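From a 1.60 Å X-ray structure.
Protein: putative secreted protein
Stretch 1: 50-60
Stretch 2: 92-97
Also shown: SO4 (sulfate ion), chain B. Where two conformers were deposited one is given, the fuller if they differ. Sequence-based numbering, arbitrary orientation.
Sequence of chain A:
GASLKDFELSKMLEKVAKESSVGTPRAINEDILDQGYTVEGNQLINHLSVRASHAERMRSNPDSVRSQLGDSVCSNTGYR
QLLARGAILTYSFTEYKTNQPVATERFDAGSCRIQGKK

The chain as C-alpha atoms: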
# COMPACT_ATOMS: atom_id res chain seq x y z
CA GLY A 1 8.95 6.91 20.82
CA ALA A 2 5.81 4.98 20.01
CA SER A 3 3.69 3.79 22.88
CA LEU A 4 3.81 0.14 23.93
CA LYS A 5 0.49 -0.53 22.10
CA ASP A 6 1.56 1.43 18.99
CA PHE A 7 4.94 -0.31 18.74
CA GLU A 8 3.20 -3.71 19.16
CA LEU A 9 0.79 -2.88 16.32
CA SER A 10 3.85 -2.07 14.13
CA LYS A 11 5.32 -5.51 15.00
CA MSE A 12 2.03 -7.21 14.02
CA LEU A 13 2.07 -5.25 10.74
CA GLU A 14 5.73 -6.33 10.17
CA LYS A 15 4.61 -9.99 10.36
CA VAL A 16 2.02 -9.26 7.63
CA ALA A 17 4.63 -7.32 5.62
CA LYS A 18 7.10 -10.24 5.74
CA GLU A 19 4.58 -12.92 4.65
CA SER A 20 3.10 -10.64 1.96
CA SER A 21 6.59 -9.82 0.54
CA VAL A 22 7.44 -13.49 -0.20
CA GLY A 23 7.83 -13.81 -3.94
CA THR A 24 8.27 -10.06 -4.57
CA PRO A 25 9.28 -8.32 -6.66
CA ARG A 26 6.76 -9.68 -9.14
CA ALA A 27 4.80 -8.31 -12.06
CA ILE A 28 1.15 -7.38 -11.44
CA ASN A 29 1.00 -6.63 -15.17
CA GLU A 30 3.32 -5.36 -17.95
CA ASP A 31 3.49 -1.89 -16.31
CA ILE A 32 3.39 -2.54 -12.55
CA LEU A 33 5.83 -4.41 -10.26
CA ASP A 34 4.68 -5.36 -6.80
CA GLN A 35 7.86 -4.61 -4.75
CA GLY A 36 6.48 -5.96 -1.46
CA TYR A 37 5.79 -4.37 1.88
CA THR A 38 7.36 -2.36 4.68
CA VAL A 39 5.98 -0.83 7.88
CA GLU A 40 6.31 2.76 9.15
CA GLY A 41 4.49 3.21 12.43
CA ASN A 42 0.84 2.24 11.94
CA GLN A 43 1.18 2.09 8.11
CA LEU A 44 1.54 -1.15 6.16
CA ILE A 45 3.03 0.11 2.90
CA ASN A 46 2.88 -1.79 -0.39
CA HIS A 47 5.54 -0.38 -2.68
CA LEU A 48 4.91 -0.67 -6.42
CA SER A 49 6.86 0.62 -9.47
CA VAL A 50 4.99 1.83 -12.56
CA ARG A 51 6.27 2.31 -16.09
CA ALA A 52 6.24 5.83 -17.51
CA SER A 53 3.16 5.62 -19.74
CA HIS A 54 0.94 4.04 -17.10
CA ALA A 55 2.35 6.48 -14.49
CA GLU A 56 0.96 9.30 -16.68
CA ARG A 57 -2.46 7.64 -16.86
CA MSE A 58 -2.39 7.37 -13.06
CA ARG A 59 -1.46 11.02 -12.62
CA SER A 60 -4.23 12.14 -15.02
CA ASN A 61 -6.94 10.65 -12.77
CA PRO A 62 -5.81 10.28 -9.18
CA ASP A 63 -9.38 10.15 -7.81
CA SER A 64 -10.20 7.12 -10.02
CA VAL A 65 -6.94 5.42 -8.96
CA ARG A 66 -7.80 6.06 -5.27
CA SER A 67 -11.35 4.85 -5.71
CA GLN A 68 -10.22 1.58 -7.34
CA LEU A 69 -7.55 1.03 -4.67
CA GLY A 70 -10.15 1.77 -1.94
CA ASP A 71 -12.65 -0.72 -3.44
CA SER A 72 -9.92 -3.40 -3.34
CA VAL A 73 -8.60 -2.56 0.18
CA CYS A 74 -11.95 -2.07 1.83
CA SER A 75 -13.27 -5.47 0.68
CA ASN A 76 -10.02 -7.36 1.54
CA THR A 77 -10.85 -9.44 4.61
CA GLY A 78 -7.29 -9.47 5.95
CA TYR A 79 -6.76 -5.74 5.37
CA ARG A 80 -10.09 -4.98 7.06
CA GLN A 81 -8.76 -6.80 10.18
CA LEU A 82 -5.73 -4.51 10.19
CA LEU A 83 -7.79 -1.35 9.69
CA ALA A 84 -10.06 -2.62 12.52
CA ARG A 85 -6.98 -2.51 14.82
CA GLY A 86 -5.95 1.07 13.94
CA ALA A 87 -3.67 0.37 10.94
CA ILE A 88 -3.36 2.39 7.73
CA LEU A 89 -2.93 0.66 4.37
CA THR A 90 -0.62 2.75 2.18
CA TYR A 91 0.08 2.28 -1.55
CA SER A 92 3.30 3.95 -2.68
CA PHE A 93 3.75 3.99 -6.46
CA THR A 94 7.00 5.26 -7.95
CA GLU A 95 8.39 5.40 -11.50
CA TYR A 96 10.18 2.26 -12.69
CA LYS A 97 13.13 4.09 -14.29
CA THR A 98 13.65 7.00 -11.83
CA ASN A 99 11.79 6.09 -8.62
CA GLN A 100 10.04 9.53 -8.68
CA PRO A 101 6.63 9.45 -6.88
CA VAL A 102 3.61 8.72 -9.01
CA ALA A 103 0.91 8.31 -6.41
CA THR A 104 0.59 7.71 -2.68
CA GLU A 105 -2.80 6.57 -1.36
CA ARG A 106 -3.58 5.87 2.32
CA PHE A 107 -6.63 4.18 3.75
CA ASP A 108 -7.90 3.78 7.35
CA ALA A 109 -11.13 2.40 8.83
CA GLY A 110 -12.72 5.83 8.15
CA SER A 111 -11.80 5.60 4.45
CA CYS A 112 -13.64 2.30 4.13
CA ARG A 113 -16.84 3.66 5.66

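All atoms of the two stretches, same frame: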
# COMPACT_ATOMS: atom_id res chain seq x y z
N VAL A 50 5.91 1.64 -11.43
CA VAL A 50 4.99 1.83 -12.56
C VAL A 50 5.81 2.37 -13.71
O VAL A 50 6.52 3.36 -13.55
CB VAL A 50 3.87 2.86 -12.28
CG1 VAL A 50 2.83 2.83 -13.41
CG2 VAL A 50 3.22 2.55 -11.01
N ARG A 51 5.65 1.77 -14.89
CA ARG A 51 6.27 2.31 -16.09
C ARG A 51 5.66 3.66 -16.48
O ARG A 51 4.54 3.99 -16.10
CB ARG A 51 6.27 1.29 -17.21
CG ARG A 51 7.22 0.13 -16.82
CD ARG A 51 7.27 -0.99 -17.81
NE ARG A 51 8.21 -2.04 -17.35
CZ ARG A 51 9.51 -2.13 -17.66
NH1 ARG A 51 10.09 -1.22 -18.44
NH2 ARG A 51 10.24 -3.16 -17.18
N ALA A 52 6.47 4.42 -17.21
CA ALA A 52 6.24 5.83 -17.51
C ALA A 52 4.88 6.12 -18.09
O ALA A 52 4.21 7.06 -17.65
CB ALA A 52 7.36 6.34 -18.46
N SER A 53 4.46 5.34 -19.08
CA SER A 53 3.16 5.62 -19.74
C SER A 53 1.98 5.39 -18.81
O SER A 53 1.07 6.24 -18.76
CB SER A 53 2.99 4.85 -21.06
OG SER A 53 3.81 5.42 -22.06
N HIS A 54 1.98 4.30 -18.07
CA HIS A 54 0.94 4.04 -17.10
C HIS A 54 1.00 5.05 -15.93
O HIS A 54 -0.02 5.42 -15.39
CB HIS A 54 1.01 2.63 -16.57
CG HIS A 54 -0.20 2.22 -15.78
ND1 HIS A 54 -1.47 2.35 -16.28
CD2 HIS A 54 -0.33 1.73 -14.53
CE1 HIS A 54 -2.34 1.93 -15.38
NE2 HIS A 54 -1.68 1.55 -14.31
N ALA A 55 2.20 5.46 -15.54
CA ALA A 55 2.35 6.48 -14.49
C ALA A 55 1.59 7.77 -14.89
O ALA A 55 0.97 8.42 -14.04
CB ALA A 55 3.85 6.80 -14.24
N GLU A 56 1.69 8.13 -16.17
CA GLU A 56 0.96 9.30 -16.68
C GLU A 56 -0.54 9.12 -16.62
O GLU A 56 -1.26 10.05 -16.24
CB GLU A 56 1.42 9.67 -18.08
CG GLU A 56 2.81 10.31 -18.10
CD GLU A 56 2.83 11.73 -17.50
OE1 GLU A 56 2.95 11.90 -16.26
OE2 GLU A 56 2.77 12.70 -18.29
N ARG A 57 -1.03 7.94 -16.98
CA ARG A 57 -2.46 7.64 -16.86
C ARG A 57 -2.91 7.74 -15.42
O ARG A 57 -3.99 8.30 -15.15
CB ARG A 57 -2.79 6.24 -17.39
CG ARG A 57 -2.54 6.06 -18.87
CD ARG A 57 -3.35 4.89 -19.48
NE ARG A 57 -3.10 3.52 -18.98
CZ ARG A 57 -2.04 2.73 -19.24
NH1 ARG A 57 -0.99 3.15 -19.93
NH2 ARG A 57 -2.02 1.49 -18.75
N MSE A 58 -2.09 7.23 -14.49
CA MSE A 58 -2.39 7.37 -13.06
C MSE A 58 -2.46 8.82 -12.59
O MSE A 58 -3.41 9.20 -11.93
CB MSE A 58 -1.42 6.58 -12.19
CG MSE A 58 -1.60 5.13 -12.39
SE MSE A 58 -0.38 4.05 -11.36
CE MSE A 58 -1.22 4.31 -9.63
N ARG A 59 -1.51 9.61 -13.01
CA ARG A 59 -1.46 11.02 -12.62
C ARG A 59 -2.60 11.85 -13.19
O ARG A 59 -2.94 12.88 -12.61
CB ARG A 59 -0.14 11.64 -13.06
CG ARG A 59 1.06 11.14 -12.26
CD ARG A 59 2.29 11.86 -12.77
NE ARG A 59 3.51 11.39 -12.13
CZ ARG A 59 4.53 10.76 -12.71
NH1 ARG A 59 4.55 10.47 -14.01
NH2 ARG A 59 5.59 10.41 -11.96
N SER A 60 -3.11 11.44 -14.36
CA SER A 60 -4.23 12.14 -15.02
C SER A 60 -5.56 11.94 -14.31
O SER A 60 -6.51 12.71 -14.55
CB SER A 60 -4.38 11.70 -16.50
OG SER A 60 -4.92 10.41 -16.60
N SER A 92 2.28 3.02 -2.20
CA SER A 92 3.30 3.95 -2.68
C SER A 92 3.76 3.50 -4.05
O SER A 92 4.47 2.50 -4.19
CB SER A 92 4.45 4.06 -1.67
OG SER A 92 5.52 4.83 -2.20
N PHE A 93 3.34 4.24 -5.06
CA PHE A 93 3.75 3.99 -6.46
C PHE A 93 4.82 4.96 -6.84
O PHE A 93 4.69 6.19 -6.62
CB PHE A 93 2.58 4.20 -7.41
CG PHE A 93 1.45 3.23 -7.26
CD1 PHE A 93 0.41 3.48 -6.35
CD2 PHE A 93 1.38 2.07 -8.06
CE1 PHE A 93 -0.65 2.57 -6.22
CE2 PHE A 93 0.31 1.18 -7.92
CZ PHE A 93 -0.68 1.42 -7.01
N THR A 94 5.90 4.45 -7.43
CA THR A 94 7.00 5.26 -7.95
C THR A 94 7.30 4.84 -9.39
O THR A 94 6.92 3.77 -9.82
CB THR A 94 8.23 5.12 -7.03
OG1 THR A 94 8.67 3.76 -7.04
CG2 THR A 94 7.89 5.59 -5.58
N GLU A 95 8.00 5.69 -10.13
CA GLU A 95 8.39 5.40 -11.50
C GLU A 95 9.41 4.27 -11.57
O GLU A 95 10.35 4.23 -10.78
CB GLU A 95 9.01 6.65 -12.14
CG GLU A 95 7.99 7.61 -12.70
CD GLU A 95 7.65 7.27 -14.14
OE1 GLU A 95 7.46 6.07 -14.45
OE2 GLU A 95 7.57 8.23 -14.94
N TYR A 96 9.24 3.37 -12.52
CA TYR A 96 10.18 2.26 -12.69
C TYR A 96 11.61 2.74 -12.95
O TYR A 96 12.51 2.26 -12.32
CB TYR A 96 9.69 1.38 -13.82
CG TYR A 96 10.61 0.24 -14.13
CD1 TYR A 96 10.82 -0.76 -13.19
CD2 TYR A 96 11.28 0.15 -15.35
CE1 TYR A 96 11.65 -1.83 -13.44
CE2 TYR A 96 12.09 -0.96 -15.63
CZ TYR A 96 12.32 -1.92 -14.65
OH TYR A 96 13.16 -2.95 -14.94
N LYS A 97 11.77 3.64 -13.91
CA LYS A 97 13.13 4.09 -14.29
C LYS A 97 13.84 5.03 -13.31
O LYS A 97 15.07 4.99 -13.21
CB LYS A 97 13.06 4.80 -15.64
CG LYS A 97 12.64 3.92 -16.80
CD LYS A 97 13.74 3.05 -17.22
CE LYS A 97 13.35 2.11 -18.36
NZ LYS A 97 13.16 2.72 -19.71
S SO4 B . 9.43 2.90 -18.85
O1 SO4 B . 9.23 3.34 -17.46
O2 SO4 B . 8.24 2.91 -19.71
O3 SO4 B . 10.42 3.77 -19.48
O4 SO4 B . 9.90 1.50 -18.84
O HOH W 1 13.18 -3.48 -17.52
O HOH W 2 5.74 9.03 -16.50

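A sulfate ion, probably a guest from the crystallisation liquor, sits where a helix begins and ties both stretches together. Ala-52 N donates to sulfate O1 at 3.0 Å, Arg-51 NH1 to sulfate O4 at 2.8 Å, and, from the other stretch, Lys-97 NZ to sulfate O3 at 2.9 Å. The principle is familiar: the first backbone amides of a helix lack intrahelical acceptors, and an anion with cationic neighbours can satisfy them.

The backbone joins the stretches directly. Val-50 forms a parallel bridge with Glu-95, in which Val-50 N donates to Thr-94 O and Tyr-96 N donates to Val-50 O, each at 2.9 Å. From Ala-52 the chain turns into a helix whose axis runs at 132° to the strand.

Next to this junction lies the apolar part of the contact. The buried Phe-93 ring receives Met-58, a selenomethionine, over one face: Met-58 CE stands 3.6 Å from the ring centroid, almost on the normal. Val-50 CG2 approaches the ring edge, 3.5 Å from Phe-93 CD2. A branched and a flexible side chain thus pack round one flat ring.

Polar groups occupy the more exposed margin. The CA-to-CB bond of Glu-95 points away from the other stretch, yet chi1 and chi2, both m, fold its carboxylate back. Glu-95 OE1 lies 3.7 Å from Ala-55 CB, where the small methyl leaves room, while Glu-95 OE2 makes a long salt bridge of 3.9 Å to Arg-59 NH1. A water donates to both Ala-52 O and Glu-95 OE2, reinforcing this link. Arg-59 NH1 also reaches Glu-56 OE1 at 3.1 Å, a salt bridge within the helix. Farther out, Arg-51 makes an off-centre cation-pi contact with Tyr-96, whose CE2 lies over one face of the guanidinium, Arg-51 CZ lying 4.0 Å from the centroid of the Tyr-96 ring, and a second water joins Arg-51 NH2 to Tyr-96 OH.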